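Local coordinates for protein ATP-dependent DNA helicase (Mycobacterium smegmatis, PDB 5V9X) that unwinds RNA:DNA hybrids as an ATP-dependent helicase that tracks 3'-to-5' along a single DNA strand, at residues R201-A206 against A458-V463; D462-H467 against D480-A485; R781-R786 against V828-Q833. One frame throughout, in Å; residues are numbered along the deposited sequence.

In the fold
The three contacts form a chain of helix packings on one side of the protein's centre. Contact 1 lies between the DEAD/DEAH-box helicase region and the winged-helix region, about 10 Å from contact 2 and about 11 Å from contact 3, centre to centre; contacts 2 and 3 are about 17 Å apart. Contacts 1 and 2 share helix 461-471 and residues D462 and V463. Contact 3 follows later in the sequence, in the DEAD/H-associated region, and pairs helix 774-786 with helix 822-835. The salt bridge from D462 to R786 joins it to the other two, so helix 461-471 ties three regions of the helicase together close to the bound DNA.

Contact 1 of 3, residues R201-A206 against A458-V463. With nucleotides of chain B.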
loop_
_atom_site.group_PDB
_atom_site.type_symbol
_atom_site.label_atom_id
_atom_site.label_comp_id
_atom_site.label_asym_id
_atom_site.label_seq_id
_atom_site.Cartn_x
_atom_site.Cartn_y
_atom_site.Cartn_z
ATOM N N ARG A 201 8.040 3.376 4.375
ATOM C CA ARG A 201 8.866 3.150 3.198
ATOM C C ARG A 201 9.202 4.467 2.503
ATOM O O ARG A 201 10.325 4.653 2.023
ATOM C CB ARG A 201 8.156 2.192 2.240
ATOM C CG ARG A 201 9.038 1.654 1.124
ATOM C CD ARG A 201 8.250 0.746 0.199
ATOM N NE ARG A 201 9.065 0.256 -0.909
ATOM C CZ ARG A 201 8.570 -0.192 -2.059
ATOM N NH1 ARG A 201 7.259 -0.203 -2.258
ATOM N NH2 ARG A 201 9.387 -0.619 -3.015
ATOM N N GLY A 202 8.241 5.394 2.450
ATOM C CA GLY A 202 8.499 6.700 1.861
ATOM C C GLY A 202 9.349 7.586 2.747
ATOM O O GLY A 202 10.179 8.356 2.256
ATOM N N ALA A 203 9.146 7.497 4.064
ATOM C CA ALA A 203 10.032 8.191 4.991
ATOM C C ALA A 203 11.458 7.683 4.844
ATOM O O ALA A 203 12.416 8.466 4.845
ATOM C CB ALA A 203 9.541 8.014 6.425
ATOM N N HIS A 204 11.609 6.365 4.714
ATOM C CA HIS A 204 12.882 5.773 4.321
ATOM C C HIS A 204 13.386 6.395 3.023
ATOM O O HIS A 204 14.560 6.770 2.911
ATOM C CB HIS A 204 12.693 4.260 4.177
ATOM C CG HIS A 204 13.964 3.472 4.200
ATOM N ND1 HIS A 204 14.689 3.193 3.061
ATOM C CD2 HIS A 204 14.614 2.863 5.219
ATOM C CE1 HIS A 204 15.742 2.462 3.382
ATOM N NE2 HIS A 204 15.721 2.249 4.685
ATOM N N LEU A 205 12.497 6.527 2.032
ATOM C CA LEU A 205 12.873 7.154 0.768
ATOM C C LEU A 205 13.152 8.643 0.945
ATOM O O LEU A 205 14.057 9.190 0.302
ATOM C CB LEU A 205 11.775 6.931 -0.272
ATOM C CG LEU A 205 11.876 7.685 -1.603
ATOM C CD1 LEU A 205 13.227 7.458 -2.273
ATOM C CD2 LEU A 205 10.739 7.270 -2.535
ATOM N N ALA A 206 12.386 9.314 1.810
ATOM C CA ALA A 206 12.592 10.742 2.030
ATOM C C ALA A 206 13.991 11.024 2.568
ATOM O O ALA A 206 14.618 12.022 2.196
ATOM C CB ALA A 206 11.531 11.286 2.984
ATOM N N ALA A 458 4.570 11.325 10.833
ATOM C CA ALA A 458 5.416 12.366 11.400
ATOM C C ALA A 458 6.423 11.765 12.371
ATOM O O ALA A 458 6.054 10.985 13.256
ATOM C CB ALA A 458 4.568 13.424 12.108
ATOM N N ASN A 459 7.690 12.135 12.198
ATOM C CA ASN A 459 8.775 11.750 13.092
ATOM C C ASN A 459 8.836 10.249 13.400
ATOM O O ASN A 459 8.828 9.851 14.565
ATOM C CB ASN A 459 8.684 12.546 14.389
ATOM C CG ASN A 459 8.635 14.044 14.150
ATOM O OD1 ASN A 459 9.119 14.537 13.132
ATOM N ND2 ASN A 459 8.048 14.776 15.090
ATOM N N PRO A 460 8.916 9.385 12.367
ATOM C CA PRO A 460 9.066 7.948 12.645
ATOM C C PRO A 460 10.486 7.603 13.064
ATOM O O PRO A 460 11.368 7.418 12.219
ATOM C CB PRO A 460 8.684 7.292 11.312
ATOM C CG PRO A 460 9.027 8.306 10.287
ATOM C CD PRO A 460 8.805 9.653 10.920
ATOM N N LEU A 461 10.706 7.496 14.379
ATOM C CA LEU A 461 12.064 7.440 14.916
ATOM C C LEU A 461 12.821 6.192 14.478
ATOM O O LEU A 461 14.052 6.234 14.357
ATOM C CB LEU A 461 12.027 7.515 16.442
ATOM C CG LEU A 461 11.472 8.803 17.046
ATOM C CD1 LEU A 461 11.612 8.775 18.560
ATOM C CD2 LEU A 461 12.170 10.020 16.457
ATOM N N ASP A 462 12.123 5.077 14.248
ATOM C CA ASP A 462 12.824 3.858 13.853
ATOM C C ASP A 462 13.448 4.005 12.472
ATOM O O ASP A 462 14.569 3.538 12.240
ATOM C CB ASP A 462 11.879 2.656 13.907
ATOM C CG ASP A 462 10.643 2.831 13.040
ATOM O OD1 ASP A 462 10.508 3.880 12.374
ATOM O OD2 ASP A 462 9.801 1.907 13.028
ATOM N N VAL A 463 12.741 4.659 11.544
ATOM C CA VAL A 463 13.309 4.937 10.227
ATOM C C VAL A 463 14.544 5.820 10.359
ATOM O O VAL A 463 15.547 5.622 9.660
ATOM C CB VAL A 463 12.249 5.575 9.309
ATOM C CG1 VAL A 463 12.890 6.126 8.042
ATOM C CG2 VAL A 463 11.168 4.562 8.965
ATOM P P DG B 9 8.280 -5.655 -5.666
ATOM O OP1 DG B 9 8.419 -5.072 -7.019
ATOM O OP2 DG B 9 8.022 -7.104 -5.501
ATOM O "O5'" DG B 9 9.574 -5.286 -4.817
ATOM C "C5'" DG B 9 9.873 -3.924 -4.547
ATOM C "C4'" DG B 9 11.019 -3.809 -3.562
ATOM O "O4'" DG B 9 10.566 -4.211 -2.245
ATOM C "C3'" DG B 9 12.232 -4.674 -3.885
ATOM O "O3'" DG B 9 13.422 -3.950 -3.625
ATOM C "C2'" DG B 9 12.079 -5.869 -2.946
ATOM C "C1'" DG B 9 11.381 -5.248 -1.743
ATOM N N9 DG B 9 10.523 -6.184 -1.025
ATOM C C8 DG B 9 9.447 -6.871 -1.531
ATOM N N7 DG B 9 8.862 -7.637 -0.655
ATOM C C5 DG B 9 9.592 -7.445 0.509
ATOM C C6 DG B 9 9.421 -8.014 1.790
ATOM O O6 DG B 9 8.565 -8.827 2.161
ATOM N N1 DG B 9 10.377 -7.552 2.691
ATOM C C2 DG B 9 11.372 -6.651 2.389
ATOM N N2 DG B 9 12.203 -6.324 3.392
ATOM N N3 DG B 9 11.543 -6.109 1.187
ATOM C C4 DG B 9 10.618 -6.552 0.300
#
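At the junction between the DEAD/DEAH-box and winged-helix regions, A203 and H204 of helix 200-213 meet P460 and V463 at the start of helix 461-471. P460 is the N-cap residue of that helix, and its ring carbon CG touches A203 CB at 3.9 Å. V463 makes the larger part of the contact with a single branch. With CG1 anti to the backbone N (chi1 169°), this methyl lies against the backbone of helix 200-213, 3.6 Å from H204 N, and comes within 4.2 Å of A203 CB. The imidazole of H204 continues past the valine, and its NE2 is hydrogen-bonded to Q466 OE1. From the same helical segment R201 extends the other way to the DNA: its chain is straight from CG to NE, and NH2 lies 3.6 Å from C4' in the sugar of DG9 of chain B. E168, through a salt bridge to NE, and the carbonyl of P105, through a hydrogen bond to NH2, fix the guanidinium there. Between the two segments there is no hydrogen bond, only van der Waals packing of apolar side chains on each other and on the helix backbone, while the polar groups of R201 and H204 find partners beyond it.

Contact 2 of 3, residues D462-H467 against D480-A485; sequences DVLAQH and DAWFDA
W482 of helix 479-488 lays the rim of its indole against L464 and H467 of helix 461-471, joining two helices of the winged-helix region; the short strand 477-478 between them and helix 497-508 after them fit the helix-strand-helix-helix order of a winged-helix fold. The contact across the segments is one of van der Waals packing. W482 CG is anti to the backbone N (chi1 180°), which carries the ring system across the gap to the other helix. H467 meets it at the edge of the six-membered ring, near the ring plane, with CB 3.7 Å from CZ2 and 3.8 Å from CH2. L464 approaches obliquely, its CD1 lying 3.9 Å from NE1 and 4.1 Å from CZ2, and the leucine and tryptophan side chains run past each other in opposite directions. Aromatic contacts continue beyond the pair: the H467 ring turns away from the indole and packs edge-to-face with H204 and F171. L464 is further packed by F500 and T503 of helix 497-508. One polar bond fixes the indole. Its buried N-H has its partner one residue past H467, where W482 NE1 is hydrogen-bonded to T468 OG1. Within helix 461-471, V463 O lies in the plane of the H467 ring, 3.5 Å from CD2.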
loop_
_atom_site.group_PDB
_atom_site.type_symbol
_atom_site.label_atom_id
_atom_site.label_comp_id
_atom_site.label_asym_id
_atom_site.label_seq_id
_atom_site.Cartn_x
_atom_site.Cartn_y
_atom_site.Cartn_z
ATOM N N ASP A 462 12.123 5.077 14.248
ATOM C CA ASP A 462 12.824 3.858 13.853
ATOM C C ASP A 462 13.448 4.005 12.472
ATOM O O ASP A 462 14.569 3.538 12.240
ATOM C CB ASP A 462 11.879 2.656 13.907
ATOM C CG ASP A 462 10.643 2.831 13.040
ATOM O OD1 ASP A 462 10.508 3.880 12.374
ATOM O OD2 ASP A 462 9.801 1.907 13.028
ATOM N N VAL A 463 12.741 4.659 11.544
ATOM C CA VAL A 463 13.309 4.937 10.227
ATOM C C VAL A 463 14.544 5.820 10.359
ATOM O O VAL A 463 15.547 5.622 9.660
ATOM C CB VAL A 463 12.249 5.575 9.309
ATOM C CG1 VAL A 463 12.890 6.126 8.042
ATOM C CG2 VAL A 463 11.168 4.562 8.965
ATOM N N LEU A 464 14.491 6.804 11.260
ATOM C CA LEU A 464 15.650 7.656 11.512
ATOM C C LEU A 464 16.829 6.843 12.035
ATOM O O LEU A 464 17.959 6.985 11.553
ATOM C CB LEU A 464 15.276 8.758 12.505
ATOM C CG LEU A 464 16.423 9.574 13.108
ATOM C CD1 LEU A 464 17.117 10.407 12.044
ATOM C CD2 LEU A 464 15.925 10.456 14.245
ATOM N N ALA A 465 16.578 5.979 13.024
ATOM C CA ALA A 465 17.653 5.189 13.618
ATOM C C ALA A 465 18.353 4.329 12.574
ATOM O O ALA A 465 19.583 4.194 12.594
ATOM C CB ALA A 465 17.099 4.319 14.746
ATOM N N GLN A 466 17.591 3.744 11.649
ATOM C CA GLN A 466 18.193 2.907 10.615
ATOM C C GLN A 466 19.109 3.726 9.713
ATOM O O GLN A 466 20.256 3.337 9.460
ATOM C CB GLN A 466 17.102 2.214 9.798
ATOM C CG GLN A 466 17.641 1.356 8.663
ATOM C CD GLN A 466 16.547 0.641 7.894
ATOM O OE1 GLN A 466 16.571 0.588 6.663
ATOM N NE2 GLN A 466 15.583 0.079 8.618
ATOM N N HIS A 467 18.620 4.868 9.218
ATOM C CA HIS A 467 19.460 5.736 8.399
ATOM C C HIS A 467 20.668 6.229 9.183
ATOM O O HIS A 467 21.758 6.383 8.622
ATOM C CB HIS A 467 18.645 6.918 7.871
ATOM C CG HIS A 467 17.913 6.631 6.597
ATOM N ND1 HIS A 467 18.407 6.982 5.359
ATOM C CD2 HIS A 467 16.725 6.025 6.367
ATOM C CE1 HIS A 467 17.557 6.603 4.421
ATOM N NE2 HIS A 467 16.526 6.020 5.007
ATOM N N ASP A 480 25.108 17.513 14.133
ATOM C CA ASP A 480 24.354 18.689 13.714
ATOM C C ASP A 480 23.967 18.597 12.243
ATOM O O ASP A 480 22.816 18.863 11.877
ATOM C CB ASP A 480 25.170 19.957 13.975
ATOM C CG ASP A 480 25.273 20.290 15.450
ATOM O OD1 ASP A 480 24.325 19.972 16.199
ATOM O OD2 ASP A 480 26.299 20.874 15.860
ATOM N N ALA A 481 24.921 18.221 11.385
ATOM C CA ALA A 481 24.641 18.135 9.955
ATOM C C ALA A 481 23.610 17.054 9.658
ATOM O O ALA A 481 22.734 17.239 8.804
ATOM C CB ALA A 481 25.934 17.873 9.181
ATOM N N TRP A 482 23.700 15.916 10.350
ATOM C CA TRP A 482 22.708 14.864 10.163
ATOM C C TRP A 482 21.329 15.327 10.614
ATOM O O TRP A 482 20.319 14.995 9.984
ATOM C CB TRP A 482 23.141 13.600 10.910
ATOM C CG TRP A 482 22.189 12.432 10.804
ATOM C CD1 TRP A 482 21.755 11.641 11.830
ATOM C CD2 TRP A 482 21.563 11.924 9.615
ATOM N NE1 TRP A 482 20.901 10.675 11.357
ATOM C CE2 TRP A 482 20.764 10.828 10.001
ATOM C CE3 TRP A 482 21.597 12.289 8.265
ATOM C CZ2 TRP A 482 20.008 10.095 9.086
ATOM C CZ3 TRP A 482 20.845 11.561 7.360
ATOM C CH2 TRP A 482 20.062 10.477 7.775
ATOM N N PHE A 483 21.269 16.117 11.688
ATOM C CA PHE A 483 19.996 16.692 12.111
ATOM C C PHE A 483 19.486 17.711 11.096
ATOM O O PHE A 483 18.281 17.772 10.822
ATOM C CB PHE A 483 20.144 17.332 13.491
ATOM C CG PHE A 483 18.859 17.875 14.055
ATOM C CD1 PHE A 483 17.824 17.022 14.405
ATOM C CD2 PHE A 483 18.694 19.237 14.255
ATOM C CE1 PHE A 483 16.643 17.519 14.931
ATOM C CE2 PHE A 483 17.517 19.739 14.781
ATOM C CZ PHE A 483 16.491 18.879 15.119
ATOM N N ASP A 484 20.389 18.513 10.524
ATOM C CA ASP A 484 19.980 19.511 9.539
ATOM C C ASP A 484 19.403 18.855 8.291
ATOM O O ASP A 484 18.446 19.367 7.700
ATOM C CB ASP A 484 21.164 20.403 9.168
ATOM C CG ASP A 484 21.623 21.275 10.320
ATOM O OD1 ASP A 484 20.769 21.691 11.133
ATOM O OD2 ASP A 484 22.840 21.546 10.410
ATOM N N ALA A 485 19.980 17.727 7.870
ATOM C CA ALA A 485 19.469 17.034 6.692
ATOM C C ALA A 485 18.155 16.326 6.995
ATOM O O ALA A 485 17.240 16.319 6.164
ATOM C CB ALA A 485 20.509 16.038 6.180
#

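Contact 3 of 3, residues R781-R786 against V828-Q833; sequences RECAAR and VRECLQ
E830 OE1 comes to the R786 guanidinium obliquely, 4.3 Å from NH2, beyond salt-bridge length. A second guanidinium, that of R829, has E830 CB over one face, 4.3 Å above the plane and toward the rim, and Q833 OE1 at its edge, in plane. The closest approach between the segments is C783 SG to E830 OE1, at 3.6 Å. E830 gets there on a fully extended chain, CG anti to the backbone N (chi1 179°), which sets its carboxylate against helix 774-786. Both oxygens of this buried group have cationic partners: OE1 forms a salt bridge with K200, and OE2 one with R779. These would probably favour the charged form of E830 and offset the nearby carboxylate of E782, whose OE1 is 4.8 Å from E830 OE2. E782 has its own salt bridges, to R781 and R552, while R786 NE is engaged by D462. The contact thus packs helix 774-786 against helix 822-835 within the DEAD/H-associated region, with K200 of helix 200-213 touching C783, R786 and R829, D462 of helix 461-471 gripping R786, and helix 801-815 lying against R781 and A785.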
loop_
_atom_site.group_PDB
_atom_site.type_symbol
_atom_site.label_atom_id
_atom_site.label_comp_id
_atom_site.label_asym_id
_atom_site.label_seq_id
_atom_site.Cartn_x
_atom_site.Cartn_y
_atom_site.Cartn_z
ATOM N N ARG A 781 7.830 -4.967 17.966
ATOM C CA ARG A 781 8.811 -5.858 17.355
ATOM C C ARG A 781 9.283 -5.315 16.012
ATOM O O ARG A 781 10.490 -5.228 15.756
ATOM C CB ARG A 781 8.218 -7.258 17.187
ATOM C CG ARG A 781 9.070 -8.177 16.326
ATOM C CD ARG A 781 8.352 -9.472 15.995
ATOM N NE ARG A 781 7.052 -9.248 15.365
ATOM C CZ ARG A 781 6.885 -8.920 14.087
ATOM N NH1 ARG A 781 7.937 -8.764 13.294
ATOM N NH2 ARG A 781 5.664 -8.741 13.602
ATOM N N GLU A 782 8.340 -4.952 15.136
ATOM C CA GLU A 782 8.709 -4.414 13.830
ATOM C C GLU A 782 9.532 -3.137 13.972
ATOM O O GLU A 782 10.463 -2.900 13.192
ATOM C CB GLU A 782 7.455 -4.155 12.992
ATOM C CG GLU A 782 6.612 -5.393 12.697
ATOM C CD GLU A 782 5.316 -5.059 11.972
ATOM O OE1 GLU A 782 5.057 -3.859 11.735
ATOM O OE2 GLU A 782 4.553 -5.994 11.642
ATOM N N CYS A 783 9.208 -2.304 14.966
ATOM C CA CYS A 783 9.970 -1.077 15.180
ATOM C C CYS A 783 11.379 -1.381 15.678
ATOM O O CYS A 783 12.358 -0.814 15.179
ATOM C CB CYS A 783 9.238 -0.164 16.165
ATOM S SG CYS A 783 7.866 0.770 15.446
ATOM N N ALA A 784 11.501 -2.274 16.665
ATOM C CA ALA A 784 12.816 -2.604 17.206
ATOM C C ALA A 784 13.731 -3.173 16.130
ATOM O O ALA A 784 14.913 -2.816 16.056
ATOM C CB ALA A 784 12.676 -3.589 18.368
ATOM N N ALA A 785 13.199 -4.056 15.279
ATOM C CA ALA A 785 14.010 -4.639 14.217
ATOM C C ALA A 785 14.382 -3.599 13.167
ATOM O O ALA A 785 15.528 -3.561 12.704
ATOM C CB ALA A 785 13.267 -5.809 13.573
ATOM N N ARG A 786 13.428 -2.746 12.782
ATOM C CA ARG A 786 13.711 -1.722 11.780
ATOM C C ARG A 786 14.768 -0.739 12.271
ATOM O O ARG A 786 15.585 -0.256 11.478
ATOM C CB ARG A 786 12.418 -0.989 11.405
ATOM C CG ARG A 786 12.560 -0.007 10.250
ATOM C CD ARG A 786 11.209 0.505 9.761
ATOM N NE ARG A 786 10.116 0.177 10.671
ATOM C CZ ARG A 786 9.025 -0.498 10.320
ATOM N NH1 ARG A 786 8.872 -0.907 9.070
ATOM N NH2 ARG A 786 8.079 -0.755 11.214
ATOM N N VAL A 828 4.021 3.271 20.113
ATOM C CA VAL A 828 2.775 3.943 20.468
ATOM C C VAL A 828 2.410 4.978 19.410
ATOM O O VAL A 828 1.230 5.172 19.091
ATOM C CB VAL A 828 2.887 4.577 21.867
ATOM C CG1 VAL A 828 1.593 5.264 22.245
ATOM C CG2 VAL A 828 3.228 3.527 22.907
ATOM N N ARG A 829 3.414 5.652 18.846
ATOM C CA ARG A 829 3.155 6.647 17.811
ATOM C C ARG A 829 2.533 6.007 16.574
ATOM O O ARG A 829 1.580 6.548 16.000
ATOM C CB ARG A 829 4.459 7.371 17.459
ATOM C CG ARG A 829 4.305 8.770 16.880
ATOM C CD ARG A 829 3.979 8.740 15.399
ATOM N NE ARG A 829 4.822 7.806 14.658
ATOM C CZ ARG A 829 4.541 7.366 13.436
ATOM N NH1 ARG A 829 3.438 7.774 12.823
ATOM N NH2 ARG A 829 5.358 6.514 12.829
ATOM N N GLU A 830 3.049 4.849 16.152
ATOM C CA GLU A 830 2.514 4.205 14.955
ATOM C C GLU A 830 1.101 3.683 15.186
ATOM O O GLU A 830 0.224 3.859 14.332
ATOM C CB GLU A 830 3.430 3.067 14.503
ATOM C CG GLU A 830 2.906 2.339 13.268
ATOM C CD GLU A 830 3.811 1.219 12.792
ATOM O OE1 GLU A 830 4.804 0.912 13.482
ATOM O OE2 GLU A 830 3.523 0.644 11.721
ATOM N N CYS A 831 0.862 3.039 16.331
ATOM C CA CYS A 831 -0.459 2.477 16.603
ATOM C C CYS A 831 -1.531 3.561 16.614
ATOM O O CYS A 831 -2.569 3.431 15.955
ATOM C CB CYS A 831 -0.447 1.727 17.937
ATOM S SG CYS A 831 0.560 0.226 17.961
ATOM N N LEU A 832 -1.289 4.647 17.350
ATOM C CA LEU A 832 -2.321 5.658 17.548
ATOM C C LEU A 832 -2.517 6.532 16.313
ATOM O O LEU A 832 -3.647 6.929 16.008
ATOM C CB LEU A 832 -1.976 6.525 18.759
ATOM C CG LEU A 832 -1.792 5.823 20.108
ATOM C CD1 LEU A 832 -1.435 6.837 21.179
ATOM C CD2 LEU A 832 -3.040 5.053 20.501
ATOM N N GLN A 833 -1.440 6.846 15.593
ATOM C CA GLN A 833 -1.509 7.765 14.460
ATOM C C GLN A 833 -1.626 7.064 13.114
ATOM O O GLN A 833 -2.395 7.509 12.257
ATOM C CB GLN A 833 -0.280 8.676 14.438
ATOM C CG GLN A 833 -0.119 9.557 15.661
ATOM C CD GLN A 833 1.067 10.490 15.535
ATOM O OE1 GLN A 833 1.684 10.585 14.472
ATOM N NE2 GLN A 833 1.395 11.183 16.618
#